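Local coordinates for alpha-L-arabinofuranosidase B (Aspergillus kawachii, PDB 6SXT), which hydrolyses terminal non-reducing alpha-L-arabinofuranosyl residues from arabinoxylan, arabinan and related plant polysaccharides and oligosaccharides, at residues Gly235-Ile241 / Tyr254-Pro260. Sequence-based numbering, arbitrary orientation. Where two conformers were deposited one is given.
Sequences GADKWAI and YYSGARP. With EDO (1,2-ethanediol), chain B; EDO (1,2-ethanediol), chain P.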
loop_
_atom_site.group_PDB
_atom_site.type_symbol
_atom_site.label_atom_id
_atom_site.label_comp_id
_atom_site.label_asym_id
_atom_site.label_seq_id
_atom_site.Cartn_x
_atom_site.Cartn_y
_atom_site.Cartn_z
ATOM N N GLY A 235 -23.703 -8.993 12.076
ATOM C CA GLY A 235 -24.455 -10.183 12.480
ATOM C C GLY A 235 -25.848 -10.099 11.873
ATOM O O GLY A 235 -26.033 -9.433 10.888
ATOM N N ALA A 236 -26.799 -10.772 12.527
ATOM C CA ALA A 236 -28.193 -10.875 12.032
ATOM C C ALA A 236 -28.901 -9.526 12.183
ATOM O O ALA A 236 -29.252 -9.206 13.315
ATOM C CB ALA A 236 -28.857 -11.986 12.824
ATOM N N ASP A 237 -29.008 -8.825 11.087
ATOM C CA ASP A 237 -29.597 -7.470 10.965
ATOM C C ASP A 237 -28.938 -6.547 11.985
ATOM O O ASP A 237 -29.600 -5.670 12.580
ATOM C CB ASP A 237 -31.104 -7.518 11.237
ATOM C CG ASP A 237 -31.835 -6.345 10.637
ATOM O OD1 ASP A 237 -31.275 -5.647 9.828
ATOM O OD2 ASP A 237 -33.047 -6.254 10.917
ATOM N N LYS A 238 -27.623 -6.677 12.157
ATOM C CA LYS A 238 -26.893 -5.648 12.939
ATOM C C LYS A 238 -25.485 -5.530 12.340
ATOM O O LYS A 238 -24.929 -6.553 11.876
ATOM C CB LYS A 238 -26.776 -5.915 14.445
ATOM C CG LYS A 238 -26.168 -7.230 14.892
ATOM C CD LYS A 238 -26.269 -7.462 16.416
ATOM C CE LYS A 238 -25.500 -8.689 16.874
ATOM N NZ LYS A 238 -25.738 -8.984 18.312
ATOM N N TRP A 239 -24.912 -4.333 12.380
ATOM C CA TRP A 239 -23.490 -4.168 11.974
ATOM C C TRP A 239 -22.989 -2.865 12.560
ATOM O O TRP A 239 -23.793 -2.034 13.059
ATOM C CB TRP A 239 -23.338 -4.191 10.460
ATOM C CG TRP A 239 -24.032 -3.079 9.768
ATOM C CD1 TRP A 239 -25.399 -2.936 9.660
ATOM C CD2 TRP A 239 -23.457 -1.953 9.113
ATOM N NE1 TRP A 239 -25.680 -1.844 8.924
ATOM C CE2 TRP A 239 -24.504 -1.166 8.610
ATOM C CE3 TRP A 239 -22.140 -1.504 8.898
ATOM C CZ2 TRP A 239 -24.287 0.027 7.935
ATOM C CZ3 TRP A 239 -21.936 -0.337 8.238
ATOM C CH2 TRP A 239 -22.981 0.443 7.763
ATOM N N ALA A 240 -21.680 -2.664 12.509
ATOM C CA ALA A 240 -21.100 -1.459 13.124
ATOM C C ALA A 240 -19.792 -1.064 12.451
ATOM O O ALA A 240 -19.076 -1.930 11.897
ATOM C CB ALA A 240 -20.842 -1.692 14.572
ATOM N N ILE A 241 -19.509 0.225 12.502
ATOM C CA ILE A 241 -18.221 0.835 12.110
ATOM C C ILE A 241 -17.696 1.509 13.354
ATOM O O ILE A 241 -18.374 2.385 13.877
ATOM C CB ILE A 241 -18.357 1.885 11.009
ATOM C CG1 ILE A 241 -18.950 1.286 9.725
ATOM C CG2 ILE A 241 -17.043 2.609 10.781
ATOM C CD1 ILE A 241 -19.338 2.318 8.718
ATOM N N TYR A 254 -19.097 4.933 14.860
ATOM C CA TYR A 254 -19.698 5.870 13.888
ATOM C C TYR A 254 -20.933 5.282 13.225
ATOM O O TYR A 254 -21.751 6.088 12.711
ATOM C CB TYR A 254 -18.621 6.384 12.946
ATOM C CG TYR A 254 -17.546 7.094 13.711
ATOM C CD1 TYR A 254 -17.834 8.270 14.376
ATOM C CD2 TYR A 254 -16.252 6.599 13.765
ATOM C CE1 TYR A 254 -16.864 8.946 15.088
ATOM C CE2 TYR A 254 -15.276 7.265 14.496
ATOM C CZ TYR A 254 -15.581 8.444 15.145
ATOM O OH TYR A 254 -14.669 9.175 15.857
ATOM N N TYR A 255 -21.147 4.000 13.301
ATOM C CA TYR A 255 -22.447 3.375 12.984
ATOM C C TYR A 255 -22.589 2.167 13.857
ATOM O O TYR A 255 -21.651 1.375 14.047
ATOM C CB TYR A 255 -22.616 2.963 11.502
ATOM C CG TYR A 255 -23.996 2.410 11.267
ATOM C CD1 TYR A 255 -25.049 3.308 11.333
ATOM C CD2 TYR A 255 -24.244 1.052 11.280
ATOM C CE1 TYR A 255 -26.345 2.827 11.308
ATOM C CE2 TYR A 255 -25.544 0.542 11.257
ATOM C CZ TYR A 255 -26.597 1.450 11.280
ATOM O OH TYR A 255 -27.893 0.969 11.314
ATOM N N SER A 256 -23.816 1.907 14.304
ATOM C CA SER A 256 -24.173 0.639 14.971
ATOM C C SER A 256 -25.675 0.445 14.882
ATOM O O SER A 256 -26.404 1.346 15.250
ATOM C CB SER A 256 -23.786 0.609 16.414
ATOM O OG SER A 256 -24.227 -0.609 17.004
ATOM N N GLY A 257 -26.092 -0.669 14.309
ATOM C CA GLY A 257 -27.524 -0.915 14.243
ATOM C C GLY A 257 -27.893 -1.698 13.035
ATOM O O GLY A 257 -27.079 -2.463 12.527
ATOM N N ALA A 258 -29.155 -1.567 12.636
ATOM C CA ALA A 258 -29.742 -2.452 11.624
ATOM C C ALA A 258 -29.042 -2.394 10.276
ATOM O O ALA A 258 -28.440 -1.381 9.824
ATOM C CB ALA A 258 -31.209 -2.087 11.495
ATOM N N ARG A 259 -29.172 -3.488 9.497
ATOM C CA ARG A 259 -28.749 -3.446 8.105
ATOM C C ARG A 259 -29.458 -2.356 7.326
ATOM O O ARG A 259 -30.586 -1.994 7.720
ATOM C CB ARG A 259 -28.988 -4.738 7.303
ATOM C CG ARG A 259 -28.223 -5.950 7.824
ATOM C CD ARG A 259 -26.789 -6.021 7.306
ATOM N NE ARG A 259 -26.096 -7.046 8.078
ATOM C CZ ARG A 259 -24.754 -7.204 8.080
ATOM N NH1 ARG A 259 -23.981 -6.459 7.326
ATOM N NH2 ARG A 259 -24.271 -8.127 8.844
ATOM N N PRO A 260 -28.817 -1.789 6.288
ATOM C CA PRO A 260 -29.420 -0.767 5.452
ATOM C C PRO A 260 -30.731 -1.356 4.899
ATOM O O PRO A 260 -30.707 -2.499 4.480
ATOM C CB PRO A 260 -28.429 -0.505 4.343
ATOM C CG PRO A 260 -27.068 -0.917 4.940
ATOM C CD PRO A 260 -27.426 -2.069 5.817
HETATM C C1 EDO B . -25.919 -12.102 15.609
HETATM O O1 EDO B . -26.081 -12.604 14.373
HETATM C C2 EDO B . -25.323 -13.089 16.482
HETATM O O2 EDO B . -24.315 -12.443 17.243
HETATM C C1 EDO P . -24.734 8.452 11.205
HETATM O O1 EDO P . -25.262 9.507 10.385
HETATM C C2 EDO P . -24.551 7.047 10.678
HETATM O O2 EDO P . -23.189 6.453 10.437
HETATM O O HOH W 1 -28.046 -9.328 8.306
HETATM O O HOH W 2 -32.581 -3.744 8.436
#
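Trp239 has the largest surface covered in this antiparallel pairing of strands 238-241 and 255-257, followed by Arg259 and Tyr255. The backbones of Trp239 and Gly257 bond in both directions (Trp239 N to Gly257 O 2.9 Å, Gly257 N to Trp239 O 3.0 Å). Trp239 and Tyr255 share one face of the sheet, and their rings overlap obliquely, with Trp239 CE2 3.3 Å from Tyr255 CE2. A broad indole suits this place because it also offers a polar edge: Trp239 NE1 makes a weak hydrogen bond to Ala258 O (2.9 Å), which accepts a second from Tyr255 OH (2.8 Å). Gly257, between Tyr255 and Ala258 in sequence, has backbone angles that call for glycine, and a CB there would crowd the Tyr255 hydroxyl.

Long and charged, Arg259 reaches back to the type II turn Gly235-Lys238. Arg259 NH2 donates to Gly235 O (3.0 Å), one guanidinium face lies over Trp239 CB, and NH1 forms a salt bridge with Glu180. Asp237 OD1 accepts from Arg259 N (3.0 Å), a side-chain bond that ties the two chain segments together beyond the last bridge, Trp239 with Gly257. At the other end the backbone N-H groups of Tyr254 and Tyr255 both point to Ile241 O (2.8 Å from Tyr254 N and 3.3 Å from Tyr255 N), a classic beta bulge where the chain turns a corner.

This hairpin, 238-245 with 250-257, extends the catalytic domain's large antiparallel sheet beyond strand 227-235; Trp239 and Ile241 pack on strand 199-203, and Trp239 and Pro260 on Phe209 of strand 208-209.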